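Local structure of KLLA0C04147p (Kluyveromyces lactis, 5H2D) at residues 139-144 and 397-402; 153-158 and 410-415; 33-38 and 365-370. The protein binds ergosterol in its oxysterol-binding (ORD) domain, the part crystallised here, and probably transfers sterols between membranes. All blocks are in the same frame, centred on the assembly; numbering follows the deposited sequence.

Interaction 1: residues 139-144 and 397-402; sequences RFFTEQ and QRWFKK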
loop_
_atom_site.group_PDB
_atom_site.type_symbol
_atom_site.label_atom_id
_atom_site.label_comp_id
_atom_site.label_asym_id
_atom_site.label_seq_id
_atom_site.Cartn_x
_atom_site.Cartn_y
_atom_site.Cartn_z
ATOM N N ARG A 139 4.745 -8.749 -9.406
ATOM C CA ARG A 139 5.698 -8.913 -8.317
ATOM C C ARG A 139 5.807 -7.585 -7.588
ATOM O O ARG A 139 5.905 -6.534 -8.223
ATOM C CB ARG A 139 7.079 -9.376 -8.829
ATOM C CG ARG A 139 7.835 -8.349 -9.663
ATOM C CD ARG A 139 9.088 -8.978 -10.280
ATOM N NE ARG A 139 9.994 -7.952 -10.774
ATOM C CZ ARG A 139 11.115 -8.196 -11.439
ATOM N NH1 ARG A 139 11.462 -9.448 -11.725
ATOM N NH2 ARG A 139 11.883 -7.191 -11.828
ATOM N N PHE A 140 5.778 -7.645 -6.260
ATOM C CA PHE A 140 5.907 -6.497 -5.375
ATOM C C PHE A 140 7.151 -6.668 -4.520
ATOM O O PHE A 140 7.396 -7.751 -3.985
ATOM C CB PHE A 140 4.674 -6.378 -4.457
ATOM C CG PHE A 140 4.831 -5.387 -3.323
ATOM C CD1 PHE A 140 4.444 -4.059 -3.491
ATOM C CD2 PHE A 140 5.335 -5.787 -2.091
ATOM C CE1 PHE A 140 4.580 -3.149 -2.447
ATOM C CE2 PHE A 140 5.465 -4.874 -1.041
ATOM C CZ PHE A 140 5.078 -3.563 -1.229
ATOM N N PHE A 141 7.913 -5.592 -4.354
ATOM C CA PHE A 141 9.072 -5.627 -3.480
ATOM C C PHE A 141 9.189 -4.303 -2.743
ATOM O O PHE A 141 8.906 -3.243 -3.312
ATOM C CB PHE A 141 10.374 -5.882 -4.249
ATOM C CG PHE A 141 11.563 -5.963 -3.354
ATOM C CD1 PHE A 141 11.729 -7.055 -2.510
ATOM C CD2 PHE A 141 12.479 -4.931 -3.299
ATOM C CE1 PHE A 141 12.816 -7.127 -1.649
ATOM C CE2 PHE A 141 13.571 -4.995 -2.437
ATOM C CZ PHE A 141 13.732 -6.100 -1.615
ATOM N N THR A 142 9.624 -4.364 -1.485
ATOM C CA THR A 142 9.816 -3.144 -0.712
ATOM C C THR A 142 10.972 -3.339 0.262
ATOM O O THR A 142 11.213 -4.450 0.754
ATOM C CB THR A 142 8.517 -2.741 0.030
ATOM O OG1 THR A 142 8.720 -1.520 0.744
ATOM C CG2 THR A 142 8.099 -3.820 1.027
ATOM N N GLU A 143 11.700 -2.246 0.517
ATOM C CA GLU A 143 12.790 -2.212 1.486
ATOM C C GLU A 143 12.571 -1.037 2.427
ATOM O O GLU A 143 12.187 0.052 1.989
ATOM C CB GLU A 143 14.163 -2.064 0.807
ATOM C CG GLU A 143 15.333 -1.947 1.783
ATOM C CD GLU A 143 16.696 -1.846 1.085
ATOM O OE1 GLU A 143 17.722 -1.883 1.787
ATOM O OE2 GLU A 143 16.735 -1.737 -0.153
ATOM N N GLN A 144 12.832 -1.252 3.718
ATOM C CA GLN A 144 12.833 -0.143 4.675
ATOM C C GLN A 144 14.154 0.600 4.485
ATOM O O GLN A 144 15.215 0.119 4.893
ATOM C CB GLN A 144 12.648 -0.660 6.097
ATOM C CG GLN A 144 12.358 0.454 7.113
ATOM C CD GLN A 144 10.968 1.047 6.966
ATOM O OE1 GLN A 144 10.201 0.688 6.067
ATOM N NE2 GLN A 144 10.635 1.987 7.869
ATOM N N GLN A 397 21.441 1.688 1.504
ATOM C CA GLN A 397 20.368 0.767 1.175
ATOM C C GLN A 397 20.889 -0.338 0.268
ATOM O O GLN A 397 21.854 -0.153 -0.477
ATOM C CB GLN A 397 19.230 1.518 0.479
ATOM C CG GLN A 397 18.521 2.550 1.359
ATOM C CD GLN A 397 19.321 3.823 1.556
ATOM O OE1 GLN A 397 20.210 4.150 0.764
ATOM N NE2 GLN A 397 18.997 4.561 2.606
ATOM N N ARG A 398 20.238 -1.494 0.323
ATOM C CA ARG A 398 20.715 -2.631 -0.458
ATOM C C ARG A 398 20.119 -2.694 -1.857
ATOM O O ARG A 398 20.832 -3.010 -2.817
ATOM C CB ARG A 398 20.418 -3.935 0.284
ATOM C CG ARG A 398 20.814 -5.167 -0.485
ATOM C CD ARG A 398 20.771 -6.397 0.412
ATOM N NE ARG A 398 21.777 -6.309 1.465
ATOM C CZ ARG A 398 21.527 -6.385 2.767
ATOM N NH1 ARG A 398 20.287 -6.563 3.209
ATOM N NH2 ARG A 398 22.528 -6.288 3.630
ATOM N N TRP A 399 18.832 -2.388 -2.004
ATOM C CA TRP A 399 18.109 -2.690 -3.227
ATOM C C TRP A 399 17.568 -1.463 -3.932
ATOM O O TRP A 399 17.016 -1.597 -5.030
ATOM C CB TRP A 399 16.949 -3.653 -2.924
ATOM C CG TRP A 399 17.382 -4.899 -2.195
ATOM C CD1 TRP A 399 17.103 -5.241 -0.899
ATOM C CD2 TRP A 399 18.195 -5.955 -2.719
ATOM N NE1 TRP A 399 17.686 -6.455 -0.591
ATOM C CE2 TRP A 399 18.364 -6.906 -1.694
ATOM C CE3 TRP A 399 18.799 -6.184 -3.959
ATOM C CZ2 TRP A 399 19.112 -8.075 -1.874
ATOM C CZ3 TRP A 399 19.535 -7.341 -4.137
ATOM C CH2 TRP A 399 19.686 -8.272 -3.104
ATOM N N PHE A 400 17.706 -0.281 -3.329
ATOM C CA PHE A 400 17.260 0.989 -3.891
ATOM C C PHE A 400 18.364 2.018 -3.703
ATOM O O PHE A 400 19.191 1.913 -2.792
ATOM C CB PHE A 400 15.995 1.525 -3.195
ATOM C CG PHE A 400 14.766 0.679 -3.389
ATOM C CD1 PHE A 400 14.541 -0.434 -2.585
ATOM C CD2 PHE A 400 13.797 1.043 -4.318
ATOM C CE1 PHE A 400 13.383 -1.215 -2.764
ATOM C CE2 PHE A 400 12.638 0.280 -4.494
ATOM C CZ PHE A 400 12.434 -0.852 -3.706
ATOM N N LYS A 401 18.355 3.032 -4.569
ATOM C CA LYS A 401 19.213 4.195 -4.415
ATOM C C LYS A 401 18.405 5.442 -4.734
ATOM O O LYS A 401 17.622 5.451 -5.682
ATOM C CB LYS A 401 20.448 4.128 -5.334
ATOM C CG LYS A 401 21.295 5.395 -5.289
ATOM C CD LYS A 401 22.744 5.151 -5.685
ATOM C CE LYS A 401 23.583 6.410 -5.442
ATOM N NZ LYS A 401 25.047 6.121 -5.356
ATOM N N LYS A 402 18.602 6.492 -3.947
ATOM C CA LYS A 402 17.878 7.728 -4.199
ATOM C C LYS A 402 18.419 8.389 -5.459
ATOM O O LYS A 402 19.634 8.568 -5.609
ATOM C CB LYS A 402 17.987 8.666 -3.001
ATOM C CG LYS A 402 17.096 9.912 -3.108
ATOM C CD LYS A 402 17.307 10.859 -1.923
ATOM C CE LYS A 402 16.587 10.380 -0.671
ATOM N NZ LYS A 402 15.122 10.648 -0.746
#
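Glu-143 reaches out from strand 138-146 and takes two successive backbone amides of the turn that leads into strand 400-404. Its side chain is fully extended, with CG anti to the backbone N (chi1 177°), which carries the carboxylate to the turn. Arg-398 N donates to Glu-143 OE1 at 2.9 Å in a nearly straight bond (172°) that uses the syn lone pair. Trp-399 N binds Glu-143 OE2, also at 2.9 Å, again on the syn side but somewhat out of the carboxylate plane and more bent. With one N-H on each oxygen, the buried carboxylate is held against rotation, and the two N-H dipoles would be expected to stabilise its negative charge. The guanidinium of Arg-398 leads away from this grip to a salt bridge with Glu-431.

Aromatic rings pack beside the carboxylate. Glu-143 OE2 lies in the plane of the Phe-400 ring, 3.5 Å from CD1 at its edge. Phe-141, with CG anti to the backbone N (chi1 -178°), turns its edge to the face of the Trp-399 five-membered ring in an offset edge-to-face pair with perpendicular planes; CZ of Phe-141 comes 3.6 Å from CD1 of Trp-399. Phe-141 CE2 also rests 3.8 Å from CE1 of Phe-400, the two side chains sliding past each other in opposite directions. An alanine in place of Glu-143 would probably leave the amides of Arg-398 and Trp-399 without their acceptors and the turn freer to move.

Strand 138-146 runs between strands 128-133 and 151-157, and the C-terminal turn lies across it. Tyr-419 stacks on Phe-141 and meets Trp-399 edge-to-face, while Phe-400 also touches Ala-153 and, on strand 411-415, Trp-413.

Interaction 2: residues 153-158 and 410-415; sequences ATWTES and CDYWKF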
loop_
_atom_site.group_PDB
_atom_site.type_symbol
_atom_site.label_atom_id
_atom_site.label_comp_id
_atom_site.label_asym_id
_atom_site.label_seq_id
_atom_site.Cartn_x
_atom_site.Cartn_y
_atom_site.Cartn_z
ATOM N N ALA A 153 10.535 2.098 0.600
ATOM C CA ALA A 153 10.510 2.267 -0.848
ATOM C C ALA A 153 9.894 1.023 -1.462
ATOM O O ALA A 153 10.207 -0.089 -1.039
ATOM C CB ALA A 153 11.920 2.465 -1.409
ATOM N N THR A 154 9.044 1.196 -2.478
ATOM C CA THR A 154 8.399 0.053 -3.119
ATOM C C THR A 154 8.711 -0.004 -4.609
ATOM O O THR A 154 9.124 0.979 -5.226
ATOM C CB THR A 154 6.874 0.071 -2.976
ATOM O OG1 THR A 154 6.328 1.016 -3.905
ATOM C CG2 THR A 154 6.443 0.427 -1.545
ATOM N N TRP A 155 8.459 -1.172 -5.189
ATOM C CA TRP A 155 8.625 -1.352 -6.634
ATOM C C TRP A 155 7.764 -2.541 -7.037
ATOM O O TRP A 155 8.081 -3.678 -6.667
ATOM C CB TRP A 155 10.092 -1.596 -6.975
ATOM C CG TRP A 155 10.521 -1.209 -8.373
ATOM C CD1 TRP A 155 10.667 -2.040 -9.448
ATOM C CD2 TRP A 155 10.932 0.089 -8.807
ATOM N NE1 TRP A 155 11.125 -1.333 -10.535
ATOM C CE2 TRP A 155 11.293 -0.022 -10.168
ATOM C CE3 TRP A 155 11.024 1.336 -8.180
ATOM C CZ2 TRP A 155 11.730 1.072 -10.914
ATOM C CZ3 TRP A 155 11.464 2.418 -8.915
ATOM C CH2 TRP A 155 11.813 2.280 -10.272
ATOM N N THR A 156 6.685 -2.278 -7.776
ATOM C CA THR A 156 5.755 -3.300 -8.243
ATOM C C THR A 156 5.774 -3.328 -9.765
ATOM O O THR A 156 5.781 -2.273 -10.408
ATOM C CB THR A 156 4.321 -3.033 -7.767
ATOM O OG1 THR A 156 4.325 -2.742 -6.357
ATOM C CG2 THR A 156 3.453 -4.253 -7.989
ATOM N N GLU A 157 5.785 -4.528 -10.341
ATOM C CA GLU A 157 5.868 -4.666 -11.790
ATOM C C GLU A 157 4.928 -5.752 -12.288
ATOM O O GLU A 157 4.754 -6.787 -11.645
ATOM C CB GLU A 157 7.299 -4.980 -12.220
ATOM C CG GLU A 157 8.300 -3.919 -11.823
ATOM C CD GLU A 157 9.708 -4.438 -11.920
ATOM O OE1 GLU A 157 10.190 -5.032 -10.929
ATOM O OE2 GLU A 157 10.320 -4.285 -13.000
ATOM N N SER A 158 4.347 -5.519 -13.464
ATOM C CA SER A 158 3.376 -6.402 -14.085
ATOM C C SER A 158 3.494 -6.196 -15.579
ATOM O O SER A 158 4.072 -5.189 -16.021
ATOM C CB SER A 158 1.948 -6.071 -13.612
ATOM O OG SER A 158 1.033 -7.137 -13.791
ATOM N N CYS A 410 11.692 14.950 -9.117
ATOM C CA CYS A 410 11.701 14.731 -7.677
ATOM C C CYS A 410 12.659 13.599 -7.322
ATOM O O CYS A 410 12.886 12.686 -8.120
ATOM C CB CYS A 410 10.307 14.371 -7.149
ATOM S SG CYS A 410 9.040 15.609 -7.387
ATOM N N ASP A 411 13.217 13.677 -6.112
ATOM C CA ASP A 411 13.908 12.531 -5.531
ATOM C C ASP A 411 12.946 11.353 -5.445
ATOM O O ASP A 411 11.791 11.504 -5.043
ATOM C CB ASP A 411 14.423 12.858 -4.125
ATOM C CG ASP A 411 15.655 13.740 -4.130
ATOM O OD1 ASP A 411 16.251 13.948 -5.203
ATOM O OD2 ASP A 411 16.037 14.210 -3.039
ATOM N N TYR A 412 13.434 10.172 -5.814
ATOM C CA TYR A 412 12.672 8.943 -5.638
ATOM C C TYR A 412 13.650 7.809 -5.374
ATOM O O TYR A 412 14.860 7.947 -5.570
ATOM C CB TYR A 412 11.790 8.640 -6.857
ATOM C CG TYR A 412 12.520 8.045 -8.046
ATOM C CD1 TYR A 412 13.467 8.777 -8.745
ATOM C CD2 TYR A 412 12.249 6.758 -8.473
ATOM C CE1 TYR A 412 14.129 8.234 -9.827
ATOM C CE2 TYR A 412 12.908 6.206 -9.554
ATOM C CZ TYR A 412 13.839 6.952 -10.232
ATOM O OH TYR A 412 14.488 6.398 -11.314
ATOM N N TRP A 413 13.121 6.689 -4.896
ATOM C CA TRP A 413 13.942 5.521 -4.601
ATOM C C TRP A 413 13.914 4.605 -5.813
ATOM O O TRP A 413 12.888 3.987 -6.110
ATOM C CB TRP A 413 13.437 4.814 -3.346
ATOM C CG TRP A 413 13.607 5.655 -2.131
ATOM C CD1 TRP A 413 12.663 6.441 -1.538
ATOM C CD2 TRP A 413 14.803 5.818 -1.368
ATOM N NE1 TRP A 413 13.193 7.078 -0.444
ATOM C CE2 TRP A 413 14.506 6.703 -0.309
ATOM C CE3 TRP A 413 16.090 5.272 -1.455
ATOM C CZ2 TRP A 413 15.458 7.076 0.639
ATOM C CZ3 TRP A 413 17.039 5.647 -0.507
ATOM C CH2 TRP A 413 16.717 6.543 0.518
ATOM N N LYS A 414 15.039 4.536 -6.519
ATOM C CA LYS A 414 15.142 3.759 -7.749
ATOM C C LYS A 414 15.594 2.342 -7.415
ATOM O O LYS A 414 16.705 2.134 -6.923
ATOM C CB LYS A 414 16.110 4.427 -8.721
ATOM C CG LYS A 414 16.142 3.764 -10.086
ATOM C CD LYS A 414 17.074 4.511 -11.029
ATOM C CE LYS A 414 16.947 4.000 -12.449
ATOM N NZ LYS A 414 17.304 2.565 -12.550
ATOM N N PHE A 415 14.724 1.375 -7.679
ATOM C CA PHE A 415 15.074 -0.037 -7.564
ATOM C C PHE A 415 16.300 -0.330 -8.421
ATOM O O PHE A 415 16.377 0.104 -9.574
ATOM C CB PHE A 415 13.860 -0.861 -8.005
ATOM C CG PHE A 415 14.017 -2.360 -7.899
ATOM C CD1 PHE A 415 14.137 -2.981 -6.669
ATOM C CD2 PHE A 415 13.963 -3.146 -9.040
ATOM C CE1 PHE A 415 14.243 -4.371 -6.586
ATOM C CE2 PHE A 415 14.062 -4.521 -8.974
ATOM C CZ PHE A 415 14.207 -5.142 -7.744
HETATM O O HOH W 1 10.330 3.774 -5.121
#
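Trp-155 on strand 151-157 and Phe-415 at the end of strand 411-415 form the dense part of this contact. The Phe-415 ring makes an offset stack on the five-membered ring of the indole, with centroids 4.6 Å apart and planes inclined by 26°, and Phe-415 CD2 lies 3.5 Å from Trp-155 CD1. CB of Phe-415 sits over the same face, 16° off the ring normal, in a CH-pi contact, although its modelled closeness to the indole is doubtful. A second tight apolar point lies farther along the strands, where Ala-153 CB meets Trp-413 CB at 3.4 Å.

Toward Tyr-412 and Lys-414 the packing is looser. Trp-155 CZ3 is 4.1 Å from Tyr-412 CE2, the two rings meeting at their edges, whereas the same CZ3 comes within 3.5 Å of Trp-413 O. Lys-414, an exposed residue, starts its side chain away from strand 151-157 and barely touches the indole. Between the strands a water can donate to Thr-154 O (3.0 Å) and Trp-413 O (2.8 Å) and so link the two backbones, though it has more acceptors in reach than protons.

Strands 153-157 and 411-415 cross at 52° with axes 7.4 Å apart, as layers packing on each other rather than paired neighbours. Strand 151-157 pairs with 138-146 and 161-173, and Trp-155 also stacks on Phe-164. Trp-413 NE1 is hydrogen-bonded to Glu-166 OE1 on strand 161-173, while strand 411-415 pairs with 400-404 to complete a hairpin.

Interaction 3: residues 33-38 and 365-370; sequences LKLGKD and GRYDEA. With SO4 (sulfate ion), chain D.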
loop_
_atom_site.group_PDB
_atom_site.type_symbol
_atom_site.label_atom_id
_atom_site.label_comp_id
_atom_site.label_asym_id
_atom_site.label_seq_id
_atom_site.Cartn_x
_atom_site.Cartn_y
_atom_site.Cartn_z
ATOM N N LEU A 33 -5.383 -17.777 9.813
ATOM C CA LEU A 33 -4.304 -17.831 10.784
ATOM C C LEU A 33 -4.493 -19.032 11.698
ATOM O O LEU A 33 -5.592 -19.567 11.839
ATOM C CB LEU A 33 -4.257 -16.556 11.623
ATOM C CG LEU A 33 -4.159 -15.253 10.835
ATOM C CD1 LEU A 33 -4.106 -14.081 11.804
ATOM C CD2 LEU A 33 -2.939 -15.290 9.929
ATOM N N LYS A 34 -3.401 -19.441 12.340
ATOM C CA LYS A 34 -3.520 -20.523 13.314
ATOM C C LYS A 34 -4.404 -20.098 14.479
ATOM O O LYS A 34 -5.234 -20.879 14.955
ATOM C CB LYS A 34 -2.134 -20.961 13.793
ATOM C CG LYS A 34 -1.428 -19.973 14.690
ATOM C CD LYS A 34 -0.040 -20.469 15.051
ATOM C CE LYS A 34 -0.084 -21.894 15.587
ATOM N NZ LYS A 34 -0.743 -21.964 16.927
ATOM N N LEU A 35 -4.256 -18.859 14.943
ATOM C CA LEU A 35 -5.202 -18.295 15.896
ATOM C C LEU A 35 -6.594 -18.248 15.266
ATOM O O LEU A 35 -6.768 -17.752 14.149
ATOM C CB LEU A 35 -4.739 -16.891 16.290
ATOM C CG LEU A 35 -4.587 -16.412 17.730
ATOM C CD1 LEU A 35 -3.732 -17.348 18.570
ATOM C CD2 LEU A 35 -3.983 -15.010 17.700
ATOM N N GLY A 36 -7.591 -18.779 15.968
ATOM C CA GLY A 36 -8.933 -18.797 15.407
ATOM C C GLY A 36 -9.626 -17.474 15.637
ATOM O O GLY A 36 -10.367 -16.963 14.789
ATOM N N LYS A 37 -9.398 -16.944 16.828
ATOM C CA LYS A 37 -9.611 -15.552 17.178
ATOM C C LYS A 37 -8.563 -15.239 18.239
ATOM O O LYS A 37 -7.569 -15.960 18.371
ATOM C CB LYS A 37 -11.057 -15.318 17.652
ATOM C CG LYS A 37 -11.494 -13.860 17.629
ATOM C CD LYS A 37 -11.598 -13.357 16.198
ATOM C CE LYS A 37 -12.432 -14.320 15.360
ATOM N NZ LYS A 37 -11.861 -14.543 14.006
ATOM N N ASP A 38 -8.778 -14.190 19.016
ATOM C CA ASP A 38 -7.957 -14.034 20.205
ATOM C C ASP A 38 -8.589 -12.993 21.107
ATOM O O ASP A 38 -9.467 -12.231 20.698
ATOM C CB ASP A 38 -6.508 -13.673 19.871
ATOM C CG ASP A 38 -5.522 -14.288 20.858
ATOM O OD1 ASP A 38 -5.572 -15.523 21.056
ATOM O OD2 ASP A 38 -4.722 -13.538 21.453
ATOM N N GLY A 365 -0.257 -15.212 18.590
ATOM C CA GLY A 365 -0.835 -14.971 19.898
ATOM C C GLY A 365 0.109 -15.133 21.067
ATOM O O GLY A 365 -0.348 -15.217 22.212
ATOM N N ARG A 366 1.417 -15.164 20.817
ATOM C CA ARG A 366 2.413 -15.334 21.873
ATOM C C ARG A 366 2.993 -13.962 22.186
ATOM O O ARG A 366 4.065 -13.582 21.718
ATOM C CB ARG A 366 3.474 -16.338 21.447
ATOM C CG ARG A 366 2.897 -17.728 21.299
ATOM C CD ARG A 366 3.977 -18.776 21.344
ATOM N NE ARG A 366 4.966 -18.533 20.311
ATOM C CZ ARG A 366 4.815 -18.897 19.046
ATOM N NH1 ARG A 366 3.712 -19.530 18.660
ATOM N NH2 ARG A 366 5.771 -18.631 18.166
ATOM N N TYR A 367 2.246 -13.204 22.987
ATOM C CA TYR A 367 2.534 -11.782 23.111
ATOM C C TYR A 367 3.753 -11.514 23.981
ATOM O O TYR A 367 4.447 -10.517 23.759
ATOM C CB TYR A 367 1.301 -11.044 23.636
ATOM C CG TYR A 367 0.101 -11.301 22.758
ATOM C CD1 TYR A 367 0.178 -11.138 21.371
ATOM C CD2 TYR A 367 -1.094 -11.766 23.294
ATOM C CE1 TYR A 367 -0.915 -11.399 20.558
ATOM C CE2 TYR A 367 -2.198 -12.028 22.479
ATOM C CZ TYR A 367 -2.101 -11.844 21.117
ATOM O OH TYR A 367 -3.190 -12.113 20.309
ATOM N N ASP A 368 4.053 -12.375 24.963
ATOM C CA ASP A 368 5.282 -12.153 25.718
ATOM C C ASP A 368 6.508 -12.492 24.882
ATOM O O ASP A 368 7.526 -11.788 24.945
ATOM C CB ASP A 368 5.302 -12.968 27.009
ATOM C CG ASP A 368 6.566 -12.708 27.809
ATOM O OD1 ASP A 368 6.810 -11.527 28.130
ATOM O OD2 ASP A 368 7.334 -13.660 28.065
ATOM N N GLU A 369 6.439 -13.573 24.102
ATOM C CA GLU A 369 7.524 -13.853 23.170
ATOM C C GLU A 369 7.701 -12.694 22.201
ATOM O O GLU A 369 8.831 -12.301 21.889
ATOM C CB GLU A 369 7.269 -15.160 22.414
ATOM C CG GLU A 369 7.209 -16.395 23.307
ATOM C CD GLU A 369 7.634 -17.662 22.575
ATOM O OE1 GLU A 369 8.107 -18.615 23.241
ATOM O OE2 GLU A 369 7.513 -17.692 21.329
ATOM N N ALA A 370 6.594 -12.113 21.738
ATOM C CA ALA A 370 6.712 -10.979 20.827
ATOM C C ALA A 370 7.438 -9.815 21.490
ATOM O O ALA A 370 8.314 -9.197 20.878
ATOM C CB ALA A 370 5.324 -10.562 20.322
HETATM S S SO4 D . 3.527 -16.025 25.477
HETATM O O1 SO4 D . 4.332 -16.607 26.549
HETATM O O2 SO4 D . 2.700 -17.050 24.831
HETATM O O3 SO4 D . 2.641 -14.991 26.035
HETATM O O4 SO4 D . 4.415 -15.430 24.485
HETATM O O HOH W 2 -2.857 -15.764 22.727
#
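A Schellman motif ends helix 357-363, and its C-prime residue, Gly-365, meets the loop 33-38 just before helix 367-390 begins with Arg-366 as N-cap. Gly-365 has a positive phi (79°), and a CB on it would clash with Leu-35 CD1; as it is, Leu-35 CD2 lies 3.8 Å from Gly-365 N. The polar half of the contact is tip to tip: the Tyr-367 hydroxyl donates to the Asp-38 carboxylate, with ring and carboxylate planes 66° apart. At 2.4 Å the modelled distance from Tyr-367 OH to Asp-38 OD2 is very short, and its exact value is doubtful. A water can donate to Gly-365 O and, over a longer distance, to Asp-38 OD2, though more acceptors are in reach than it has protons. Gly-365 O also lies over the centre of one face of the Tyr-367 ring.

At the same N-terminus Arg-366 NE forms a salt bridge to Glu-369 OE2, which it meets from above the carboxylate plane. A sulfate ion, probably from the crystallisation liquor, occupies the first turn, where the helix dipole would be expected to favour an anion: Asp-368 N donates to its O3, and Glu-369 N to its O4 at 2.8 Å.

How the interactions relate
Interactions 1 and 2 join the same elements: neighbouring strands 138-146 and 151-157 on one side, and the C-terminal hairpin 400-404/411-415 on the other. Their centres are 7 Å apart, and Phe-141 O to Trp-155 N, 2.8 Å, is a probable hydrogen bond between them. Interaction 1 is the buried one and combines a carboxylate grip on backbone amides with edge-on aromatics; interaction 2, only partly buried, relies on ring stacking and a bridging water. Interaction 3 lies at the surface, its centre about 30 Å from that of interaction 1, and ties an N-terminal loop to a helix start through a hydroxyl-carboxylate bond and a leucine packed on glycine. Helix 367-390 leads on to the hairpin of the other two.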